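Local atomic coordinates of beta-galactosidase (Geobacillus stearothermophilus, PDB entry 4OIF), a protein that probably hydrolyses terminal non-reducing beta-D-galactose residues from beta-D-galactosides, as a zinc-containing member of glycosyl hydrolase family 42. Residues F14-D24 with S43-A54; A300-R311 with M347-D355. All coordinates share one frame; numbering follows the deposited sequence.

Contact 1 of 2, residues F14-D24 with S43-A54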
loop_
_atom_site.group_PDB
_atom_site.type_symbol
_atom_site.label_atom_id
_atom_site.label_comp_id
_atom_site.label_asym_id
_atom_site.label_seq_id
_atom_site.Cartn_x
_atom_site.Cartn_y
_atom_site.Cartn_z
ATOM N N PHE A 14 36.831 11.158 -30.717
ATOM C CA PHE A 14 37.081 10.055 -29.808
ATOM C C PHE A 14 35.828 9.754 -29.004
ATOM O O PHE A 14 34.976 10.619 -28.833
ATOM C CB PHE A 14 38.245 10.380 -28.875
ATOM C CG PHE A 14 38.040 11.620 -28.057
ATOM C CD1 PHE A 14 37.497 11.541 -26.784
ATOM C CD2 PHE A 14 38.399 12.862 -28.554
ATOM C CE1 PHE A 14 37.305 12.679 -26.018
ATOM C CE2 PHE A 14 38.212 14.005 -27.806
ATOM C CZ PHE A 14 37.659 13.919 -26.532
ATOM N N ILE A 15 35.714 8.529 -28.509
ATOM C CA ILE A 15 34.575 8.165 -27.681
ATOM C C ILE A 15 34.755 8.769 -26.294
ATOM O O ILE A 15 35.746 8.500 -25.617
ATOM C CB ILE A 15 34.399 6.645 -27.586
ATOM C CG1 ILE A 15 33.673 6.134 -28.833
ATOM C CG2 ILE A 15 33.602 6.284 -26.347
ATOM C CD1 ILE A 15 34.206 4.830 -29.361
ATOM N N LEU A 16 33.810 9.616 -25.898
ATOM C CA LEU A 16 33.885 10.289 -24.612
ATOM C C LEU A 16 33.915 9.254 -23.503
ATOM O O LEU A 16 33.162 8.302 -23.539
ATOM C CB LEU A 16 32.700 11.232 -24.407
ATOM C CG LEU A 16 32.206 11.980 -25.646
ATOM C CD1 LEU A 16 31.068 12.904 -25.257
ATOM C CD2 LEU A 16 33.349 12.746 -26.315
ATOM N N HIS A 17 34.796 9.434 -22.531
ATOM C CA HIS A 17 34.816 8.549 -21.384
ATOM C C HIS A 17 35.014 9.389 -20.136
ATOM O O HIS A 17 35.968 10.151 -20.043
ATOM C CB HIS A 17 35.919 7.503 -21.520
ATOM C CG HIS A 17 35.915 6.477 -20.433
ATOM N ND1 HIS A 17 37.072 6.035 -19.827
ATOM C CD2 HIS A 17 34.900 5.796 -19.851
ATOM C CE1 HIS A 17 36.769 5.127 -18.914
ATOM N NE2 HIS A 17 35.457 4.960 -18.910
ATOM N N GLY A 18 34.101 9.269 -19.181
ATOM C CA GLY A 18 34.228 10.058 -17.968
ATOM C C GLY A 18 32.874 10.175 -17.325
ATOM O O GLY A 18 32.208 9.164 -17.164
ATOM N N GLY A 19 32.452 11.387 -16.980
ATOM C CA GLY A 19 31.139 11.578 -16.380
ATOM C C GLY A 19 30.970 12.787 -15.459
ATOM O O GLY A 19 31.764 13.730 -15.475
ATOM N N ASP A 20 29.914 12.764 -14.655
ATOM C CA ASP A 20 29.640 13.876 -13.760
ATOM C C ASP A 20 30.795 14.095 -12.786
ATOM O O ASP A 20 31.237 13.173 -12.088
ATOM C CB ASP A 20 28.340 13.642 -12.991
ATOM C CG ASP A 20 27.101 13.817 -13.861
ATOM O OD1 ASP A 20 27.160 13.520 -15.074
ATOM O OD2 ASP A 20 26.064 14.262 -13.333
ATOM N N TYR A 21 31.299 15.318 -12.754
ATOM C CA TYR A 21 32.405 15.650 -11.867
ATOM C C TYR A 21 31.964 16.819 -10.982
ATOM O O TYR A 21 31.522 17.858 -11.488
ATOM C CB TYR A 21 33.680 15.973 -12.680
ATOM C CG TYR A 21 34.857 16.414 -11.842
ATOM C CD1 TYR A 21 35.245 15.683 -10.732
ATOM C CD2 TYR A 21 35.587 17.553 -12.168
ATOM C CE1 TYR A 21 36.308 16.072 -9.951
ATOM C CE2 TYR A 21 36.662 17.953 -11.387
ATOM C CZ TYR A 21 37.012 17.205 -10.275
ATOM O OH TYR A 21 38.072 17.569 -9.474
ATOM N N ASN A 22 32.068 16.640 -9.665
ATOM C CA ASN A 22 31.547 17.629 -8.711
ATOM C C ASN A 22 32.565 18.170 -7.720
ATOM O O ASN A 22 32.407 17.997 -6.511
ATOM C CB ASN A 22 30.380 17.028 -7.938
ATOM C CG ASN A 22 29.231 16.664 -8.838
ATOM O OD1 ASN A 22 28.640 17.535 -9.469
ATOM N ND2 ASN A 22 28.908 15.378 -8.913
ATOM N N PRO A 23 33.604 18.847 -8.227
ATOM C CA PRO A 23 34.629 19.437 -7.367
ATOM C C PRO A 23 34.049 20.500 -6.441
ATOM O O PRO A 23 34.657 20.802 -5.420
ATOM C CB PRO A 23 35.610 20.060 -8.367
ATOM C CG PRO A 23 34.771 20.340 -9.576
ATOM C CD PRO A 23 33.814 19.199 -9.643
ATOM N N ASP A 24 32.886 21.040 -6.787
ATOM C CA ASP A 24 32.239 22.048 -5.952
ATOM C C ASP A 24 31.894 21.484 -4.564
ATOM O O ASP A 24 31.630 22.234 -3.626
ATOM C CB ASP A 24 30.984 22.613 -6.653
ATOM C CG ASP A 24 30.109 21.527 -7.296
ATOM O OD1 ASP A 24 30.633 20.658 -8.039
ATOM O OD2 ASP A 24 28.881 21.544 -7.054
ATOM N N SER A 43 42.642 6.389 -15.116
ATOM C CA SER A 43 41.402 5.710 -15.510
ATOM C C SER A 43 41.084 5.897 -16.989
ATOM O O SER A 43 40.091 5.365 -17.494
ATOM C CB SER A 43 40.226 6.204 -14.659
ATOM O OG SER A 43 40.080 7.611 -14.755
ATOM N N HIS A 44 41.943 6.646 -17.673
ATOM C CA HIS A 44 41.757 6.985 -19.082
ATOM C C HIS A 44 40.371 7.576 -19.309
ATOM O O HIS A 44 39.615 7.141 -20.179
ATOM C CB HIS A 44 41.977 5.767 -19.975
ATOM C CG HIS A 44 43.210 4.991 -19.637
ATOM N ND1 HIS A 44 44.410 5.179 -20.290
ATOM C CD2 HIS A 44 43.432 4.032 -18.709
ATOM C CE1 HIS A 44 45.315 4.362 -19.781
ATOM N NE2 HIS A 44 44.750 3.658 -18.820
ATOM N N THR A 45 40.048 8.568 -18.495
ATOM C CA THR A 45 38.854 9.356 -18.695
ATOM C C THR A 45 39.238 10.720 -19.249
ATOM O O THR A 45 40.290 11.247 -18.903
ATOM C CB THR A 45 38.094 9.520 -17.396
ATOM O OG1 THR A 45 39.031 9.825 -16.349
ATOM C CG2 THR A 45 37.372 8.237 -17.079
ATOM N N ASN A 46 38.376 11.296 -20.086
ATOM C CA ASN A 46 38.713 12.506 -20.829
ATOM C C ASN A 46 37.615 13.574 -20.833
ATOM O O ASN A 46 37.851 14.730 -21.191
ATOM C CB ASN A 46 39.060 12.129 -22.274
ATOM C CG ASN A 46 37.998 11.248 -22.921
ATOM O OD1 ASN A 46 36.808 11.553 -22.876
ATOM N ND2 ASN A 46 38.428 10.144 -23.519
ATOM N N THR A 47 36.408 13.185 -20.454
ATOM C CA THR A 47 35.275 14.088 -20.574
ATOM C C THR A 47 34.490 14.137 -19.275
ATOM O O THR A 47 34.157 13.097 -18.698
ATOM C CB THR A 47 34.362 13.669 -21.730
ATOM O OG1 THR A 47 35.141 13.605 -22.930
ATOM C CG2 THR A 47 33.226 14.676 -21.918
ATOM N N PHE A 48 34.217 15.351 -18.800
ATOM C CA PHE A 48 33.549 15.491 -17.509
ATOM C C PHE A 48 32.428 16.527 -17.531
ATOM O O PHE A 48 32.603 17.649 -18.007
ATOM C CB PHE A 48 34.583 15.820 -16.425
ATOM C CG PHE A 48 35.717 14.839 -16.387
ATOM C CD1 PHE A 48 35.591 13.640 -15.708
ATOM C CD2 PHE A 48 36.891 15.091 -17.082
ATOM C CE1 PHE A 48 36.623 12.726 -15.704
ATOM C CE2 PHE A 48 37.929 14.176 -17.079
ATOM C CZ PHE A 48 37.795 12.994 -16.394
ATOM N N THR A 49 31.276 16.116 -17.016
ATOM C CA THR A 49 30.112 16.965 -16.916
ATOM C C THR A 49 30.145 17.762 -15.624
ATOM O O THR A 49 29.973 17.203 -14.537
ATOM C CB THR A 49 28.834 16.143 -16.970
ATOM O OG1 THR A 49 28.834 15.360 -18.167
ATOM C CG2 THR A 49 27.628 17.049 -16.959
ATOM N N VAL A 50 30.369 19.069 -15.746
ATOM C CA VAL A 50 30.587 19.909 -14.577
ATOM C C VAL A 50 29.454 20.917 -14.386
ATOM O O VAL A 50 28.853 21.394 -15.357
ATOM C CB VAL A 50 31.952 20.630 -14.680
ATOM C CG1 VAL A 50 32.231 21.481 -13.440
ATOM C CG2 VAL A 50 33.049 19.596 -14.853
ATOM N N GLY A 51 29.142 21.193 -13.123
ATOM C CA GLY A 51 28.189 22.225 -12.764
ATOM C C GLY A 51 26.719 21.851 -12.678
ATOM O O GLY A 51 25.881 22.748 -12.576
ATOM N N VAL A 52 26.389 20.556 -12.700
ATOM C CA VAL A 52 24.982 20.137 -12.786
ATOM C C VAL A 52 24.169 20.647 -11.588
ATOM O O VAL A 52 23.028 21.094 -11.733
ATOM C CB VAL A 52 24.840 18.601 -12.898
ATOM C CG1 VAL A 52 23.385 18.213 -13.080
ATOM C CG2 VAL A 52 25.643 18.082 -14.068
ATOM N N PHE A 53 24.770 20.619 -10.407
ATOM C CA PHE A 53 24.094 21.128 -9.232
ATOM C C PHE A 53 24.940 22.174 -8.530
ATOM O O PHE A 53 24.965 22.243 -7.299
ATOM C CB PHE A 53 23.745 19.976 -8.292
ATOM C CG PHE A 53 22.890 18.928 -8.941
ATOM C CD1 PHE A 53 21.544 19.171 -9.183
ATOM C CD2 PHE A 53 23.431 17.724 -9.341
ATOM C CE1 PHE A 53 20.742 18.221 -9.795
ATOM C CE2 PHE A 53 22.636 16.766 -9.956
ATOM C CZ PHE A 53 21.289 17.020 -10.189
ATOM N N ALA A 54 25.597 23.018 -9.321
ATOM C CA ALA A 54 26.595 23.945 -8.789
ATOM C C ALA A 54 26.113 25.390 -8.612
ATOM O O ALA A 54 26.933 26.288 -8.384
ATOM C CB ALA A 54 27.813 23.923 -9.674
HETATM O O HOH W 1 28.062 12.899 -17.414
HETATM O O HOH W 2 30.418 20.321 -10.776
HETATM O O HOH W 3 28.147 17.965 -12.281
HETATM O O HOH W 4 27.375 20.288 -9.269
#
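H17 and N46 hold each other through both backbone and side chain where strand 16-21 meets the chain entering strand 47-50. The amide N of H17 gives a nearly straight bond to N46 OD1 (2.9 Å), and in return H17 O takes two donors, N46 N at 2.7 Å and T47 N at 3.1 Å. N46 OD1 has a second donor in T47 OG1 (2.6 Å), so two bonds fix the rotation of the amide. CG of N46 sits between its own N and carbonyl carbon (chi1 51°), which turns OD1 back to the first strand; the edge of the F14 ring meets this oxygen, ring and amide planes 73° apart. With an alanine here, H17 N and T47 OG1 would probably lose the acceptor they share, and the edge of the F14 ring the amide it rests against.

The H17 ring is gripped at its edge by H44 O, bound in plane by ND1 at 2.8 Å, while T45 CG2 lies over one face, 3.8 Å from the centroid, and NE2 bonds Y359 OH. Further on, G19 N to T47 O, T49 N to G19 O and Y21 N to T49 O continue the parallel pairing. Waters then bridge D20 to T49 and N22 and D24 to the backbone of 51-53. Helix 30-42 covers Y21 and F48, completing a beta-alpha-beta unit of the TIM barrel; the loop after strand 47-50 brings V52 and F53 beside N157 and R119, predicted substrate-binding residues.

Contact 2 of 2, residues A300-R311 with M347-D355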
loop_
_atom_site.group_PDB
_atom_site.type_symbol
_atom_site.label_atom_id
_atom_site.label_comp_id
_atom_site.label_asym_id
_atom_site.label_seq_id
_atom_site.Cartn_x
_atom_site.Cartn_y
_atom_site.Cartn_z
ATOM N N ALA A 300 19.559 -7.330 -20.733
ATOM C CA ALA A 300 20.399 -6.764 -21.788
ATOM C C ALA A 300 19.547 -6.415 -22.999
ATOM O O ALA A 300 19.713 -5.354 -23.601
ATOM C CB ALA A 300 21.507 -7.726 -22.176
ATOM N N MET A 301 18.623 -7.310 -23.331
ATOM C CA MET A 301 17.659 -7.072 -24.399
ATOM C C MET A 301 16.837 -5.813 -24.141
ATOM O O MET A 301 16.664 -4.987 -25.051
ATOM C CB MET A 301 16.728 -8.270 -24.555
ATOM C CG MET A 301 15.783 -8.152 -25.737
ATOM S SD MET A 301 14.769 -9.620 -25.903
ATOM C CE MET A 301 13.948 -9.586 -24.315
ATOM N N LYS A 302 16.324 -5.670 -22.915
ATOM C CA LYS A 302 15.577 -4.448 -22.562
ATOM C C LYS A 302 16.406 -3.172 -22.770
ATOM O O LYS A 302 15.920 -2.142 -23.311
ATOM C CB LYS A 302 15.095 -4.507 -21.111
ATOM C CG LYS A 302 13.933 -5.441 -20.859
ATOM C CD LYS A 302 13.537 -5.386 -19.402
ATOM C CE LYS A 302 12.827 -6.636 -18.964
ATOM N NZ LYS A 302 12.582 -6.645 -17.491
ATOM N N VAL A 303 17.669 -3.254 -22.355
ATOM C CA VAL A 303 18.583 -2.129 -22.500
ATOM C C VAL A 303 18.772 -1.790 -23.975
ATOM O O VAL A 303 18.719 -0.625 -24.380
ATOM C CB VAL A 303 19.947 -2.425 -21.849
ATOM C CG1 VAL A 303 20.893 -1.244 -22.029
ATOM C CG2 VAL A 303 19.769 -2.743 -20.374
ATOM N N GLY A 304 18.968 -2.827 -24.782
ATOM C CA GLY A 304 19.151 -2.654 -26.209
ATOM C C GLY A 304 17.929 -2.022 -26.848
ATOM O O GLY A 304 18.057 -1.197 -27.746
ATOM N N PHE A 305 16.744 -2.408 -26.376
ATOM C CA PHE A 305 15.513 -1.806 -26.854
ATOM C C PHE A 305 15.531 -0.305 -26.597
ATOM O O PHE A 305 15.308 0.499 -27.529
ATOM C CB PHE A 305 14.300 -2.444 -26.190
ATOM C CG PHE A 305 12.979 -1.852 -26.621
ATOM C CD1 PHE A 305 12.322 -2.338 -27.744
ATOM C CD2 PHE A 305 12.377 -0.825 -25.881
ATOM C CE1 PHE A 305 11.085 -1.805 -28.135
ATOM C CE2 PHE A 305 11.154 -0.287 -26.260
ATOM C CZ PHE A 305 10.502 -0.777 -27.396
ATOM N N ILE A 306 15.805 0.088 -25.353
ATOM C CA ILE A 306 15.836 1.539 -25.094
ATOM C C ILE A 306 16.917 2.261 -25.915
ATOM O O ILE A 306 16.692 3.364 -26.432
ATOM C CB ILE A 306 16.050 1.868 -23.611
ATOM C CG1 ILE A 306 14.843 1.414 -22.816
ATOM C CG2 ILE A 306 16.178 3.383 -23.420
ATOM C CD1 ILE A 306 13.610 2.261 -23.078
ATOM N N ASN A 307 18.081 1.639 -26.054
ATOM C CA ASN A 307 19.117 2.220 -26.896
ATOM C C ASN A 307 18.615 2.431 -28.307
ATOM O O ASN A 307 18.847 3.466 -28.898
ATOM C CB ASN A 307 20.353 1.343 -26.920
ATOM C CG ASN A 307 21.182 1.465 -25.663
ATOM O OD1 ASN A 307 21.026 2.405 -24.874
ATOM N ND2 ASN A 307 22.088 0.516 -25.478
ATOM N N ASP A 308 17.911 1.449 -28.848
ATOM C CA ASP A 308 17.449 1.561 -30.212
ATOM C C ASP A 308 16.452 2.708 -30.308
ATOM O O ASP A 308 16.458 3.498 -31.273
ATOM C CB ASP A 308 16.851 0.239 -30.670
ATOM C CG ASP A 308 17.911 -0.838 -30.842
ATOM O OD1 ASP A 308 19.114 -0.495 -30.892
ATOM O OD2 ASP A 308 17.552 -2.027 -30.924
ATOM N N LEU A 309 15.620 2.826 -29.285
ATOM C CA LEU A 309 14.658 3.905 -29.269
ATOM C C LEU A 309 15.366 5.267 -29.314
ATOM O O LEU A 309 15.080 6.100 -30.184
ATOM C CB LEU A 309 13.754 3.793 -28.032
ATOM C CG LEU A 309 12.787 4.959 -27.793
ATOM C CD1 LEU A 309 11.816 5.150 -28.957
ATOM C CD2 LEU A 309 12.041 4.761 -26.496
ATOM N N TYR A 310 16.309 5.479 -28.403
ATOM C CA TYR A 310 16.923 6.798 -28.249
ATOM C C TYR A 310 17.923 7.142 -29.357
ATOM O O TYR A 310 18.116 8.312 -29.692
ATOM C CB TYR A 310 17.586 6.906 -26.875
ATOM C CG TYR A 310 16.572 7.039 -25.758
ATOM C CD1 TYR A 310 15.260 7.415 -26.037
ATOM C CD2 TYR A 310 16.920 6.796 -24.433
ATOM C CE1 TYR A 310 14.321 7.543 -25.038
ATOM C CE2 TYR A 310 15.982 6.924 -23.418
ATOM C CZ TYR A 310 14.679 7.291 -23.733
ATOM O OH TYR A 310 13.722 7.416 -22.751
ATOM N N ARG A 311 18.549 6.128 -29.936
ATOM C CA ARG A 311 19.353 6.351 -31.123
ATOM C C ARG A 311 18.426 6.819 -32.227
ATOM O O ARG A 311 18.669 7.844 -32.860
ATOM C CB ARG A 311 20.103 5.086 -31.551
ATOM C CG ARG A 311 21.097 5.302 -32.705
ATOM C CD ARG A 311 21.431 3.995 -33.382
ATOM N NE ARG A 311 20.212 3.342 -33.845
ATOM C CZ ARG A 311 19.681 2.254 -33.301
ATOM N NH1 ARG A 311 20.271 1.667 -32.263
ATOM N NH2 ARG A 311 18.556 1.759 -33.801
ATOM N N MET A 347 30.379 -1.795 -23.701
ATOM C CA MET A 347 30.492 -2.192 -25.099
ATOM C C MET A 347 29.111 -2.290 -25.744
ATOM O O MET A 347 28.946 -1.909 -26.909
ATOM C CB MET A 347 31.239 -3.516 -25.232
ATOM C CG MET A 347 32.684 -3.429 -24.773
ATOM S SD MET A 347 33.644 -2.255 -25.747
ATOM C CE MET A 347 34.274 -1.195 -24.457
ATOM N N GLN A 348 28.122 -2.781 -24.991
ATOM C CA GLN A 348 26.766 -2.868 -25.526
ATOM C C GLN A 348 26.241 -1.484 -25.862
ATOM O O GLN A 348 25.559 -1.282 -26.879
ATOM C CB GLN A 348 25.814 -3.550 -24.551
ATOM C CG GLN A 348 24.434 -3.741 -25.163
ATOM C CD GLN A 348 23.367 -4.153 -24.167
ATOM O OE1 GLN A 348 23.465 -3.872 -22.966
ATOM N NE2 GLN A 348 22.324 -4.815 -24.670
ATOM N N MET A 349 26.567 -0.526 -24.999
ATOM C CA MET A 349 26.157 0.846 -25.238
ATOM C C MET A 349 26.751 1.369 -26.535
ATOM O O MET A 349 26.032 1.963 -27.350
ATOM C CB MET A 349 26.551 1.734 -24.063
ATOM C CG MET A 349 25.598 1.608 -22.890
ATOM S SD MET A 349 23.970 2.258 -23.295
ATOM C CE MET A 349 23.037 1.708 -21.870
ATOM N N ILE A 350 28.050 1.147 -26.739
ATOM C CA ILE A 350 28.666 1.588 -27.995
ATOM C C ILE A 350 28.061 0.859 -29.211
ATOM O O ILE A 350 27.904 1.429 -30.288
ATOM C CB ILE A 350 30.201 1.378 -27.971
ATOM C CG1 ILE A 350 30.810 2.094 -26.759
ATOM C CG2 ILE A 350 30.867 1.855 -29.285
ATOM C CD1 ILE A 350 30.560 3.585 -26.751
ATOM N N ALA A 351 27.705 -0.403 -29.029
ATOM C CA ALA A 351 27.247 -1.224 -30.136
ATOM C C ALA A 351 25.880 -0.772 -30.677
ATOM O O ALA A 351 25.596 -0.934 -31.864
ATOM C CB ALA A 351 27.193 -2.680 -29.711
ATOM N N HIS A 352 25.042 -0.213 -29.811
ATOM C CA HIS A 352 23.711 0.211 -30.218
ATOM C C HIS A 352 23.686 1.688 -30.574
ATOM O O HIS A 352 22.624 2.232 -30.845
ATOM C CB HIS A 352 22.683 -0.084 -29.123
ATOM C CG HIS A 352 22.252 -1.519 -29.063
ATOM N ND1 HIS A 352 21.099 -1.976 -29.666
ATOM C CD2 HIS A 352 22.822 -2.599 -28.477
ATOM C CE1 HIS A 352 20.981 -3.274 -29.456
ATOM N NE2 HIS A 352 22.012 -3.677 -28.735
ATOM N N GLY A 353 24.854 2.331 -30.595
ATOM C CA GLY A 353 24.953 3.664 -31.164
ATOM C C GLY A 353 25.583 4.788 -30.354
ATOM O O GLY A 353 25.799 5.879 -30.880
ATOM N N SER A 354 25.896 4.549 -29.089
ATOM C CA SER A 354 26.491 5.607 -28.268
ATOM C C SER A 354 27.920 5.970 -28.684
ATOM O O SER A 354 28.741 5.089 -28.960
ATOM C CB SER A 354 26.486 5.200 -26.796
ATOM O OG SER A 354 27.055 6.210 -25.986
ATOM N N ASP A 355 28.215 7.267 -28.730
ATOM C CA ASP A 355 29.590 7.739 -28.917
ATOM C C ASP A 355 30.215 8.185 -27.594
ATOM O O ASP A 355 31.168 8.966 -27.579
ATOM C CB ASP A 355 29.649 8.883 -29.935
ATOM C CG ASP A 355 29.558 8.388 -31.367
ATOM O OD1 ASP A 355 29.776 7.179 -31.600
ATOM O OD2 ASP A 355 29.272 9.208 -32.266
#
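One carboxylate oxygen, D308 OD1, takes a histidine and an arginine from opposite faces of its plane in a fully buried contact. H352 ND1 reaches it at 2.8 Å on the syn side, with the oxygen in the imidazole plane; R311 NH1 arrives on the anti side, also at 2.8 Å, as a salt bridge within helix 300-311. The same NH1 then crosses to H352 O (2.8 Å), again in the guanidinium plane, so ring, carboxylate, guanidinium and carbonyl close a small circuit. R311 makes the reach by a bend at chi3 (56°) after an extended start.

Over one face of the H352 ring lies G304 CA, 3.9 Å from the centroid; a CB on that residue would come tight against CE1. N307 packs its CB on H352 CB at 3.5 Å and sets its amide beside M349 SD, the two side chains crossing at about a right angle. The thioether ends in CE, which meets V303 CG1 at 3.7 Å. At the far end Q348, its CG anti to the backbone N (chi1 -175°) and the chain extended beyond, delivers NE2 to A300 O at 2.9 Å, a carbonyl that already accepts the helical bond from G304 N.

Helix 341-351 stops here in a Schellman motif with G353 at positive phi, and the carbonyl R311 binds, that of H352, lies just past the helix end. Outside the pair, Y446 OH bonds D308 OD2, and R311 NH2 forms a salt bridge with D457. Buried between an arginine and a histidine, the D308 carboxylate is probably held ionised, and its charge would probably make the H352 ring more electron-rich and NE2 more basic, an effect R311 would temper.

In the fold
From the N terminus, strand 16-21 runs first, and helix 30-42 carries the chain back so that strand 47-50 can lie parallel beside strand 16-21; contact 1 closes this short loop. The chain then passes through further barrel strands and helices before helix 296-312. Strand 319-322 follows, and contact 2 closes the second loop when helix 341-351 packs against 300-311. The loops therefore come in series, neither enclosing nor crossing the other, with centres about 21 Å apart. They meet all the same: L16 N lies 3.2 Å from D355 O, a probable hydrogen bond, and I15 packs on I350. Strand 356-359 pairs with strand 16-21, joining the late part of the barrel to its start.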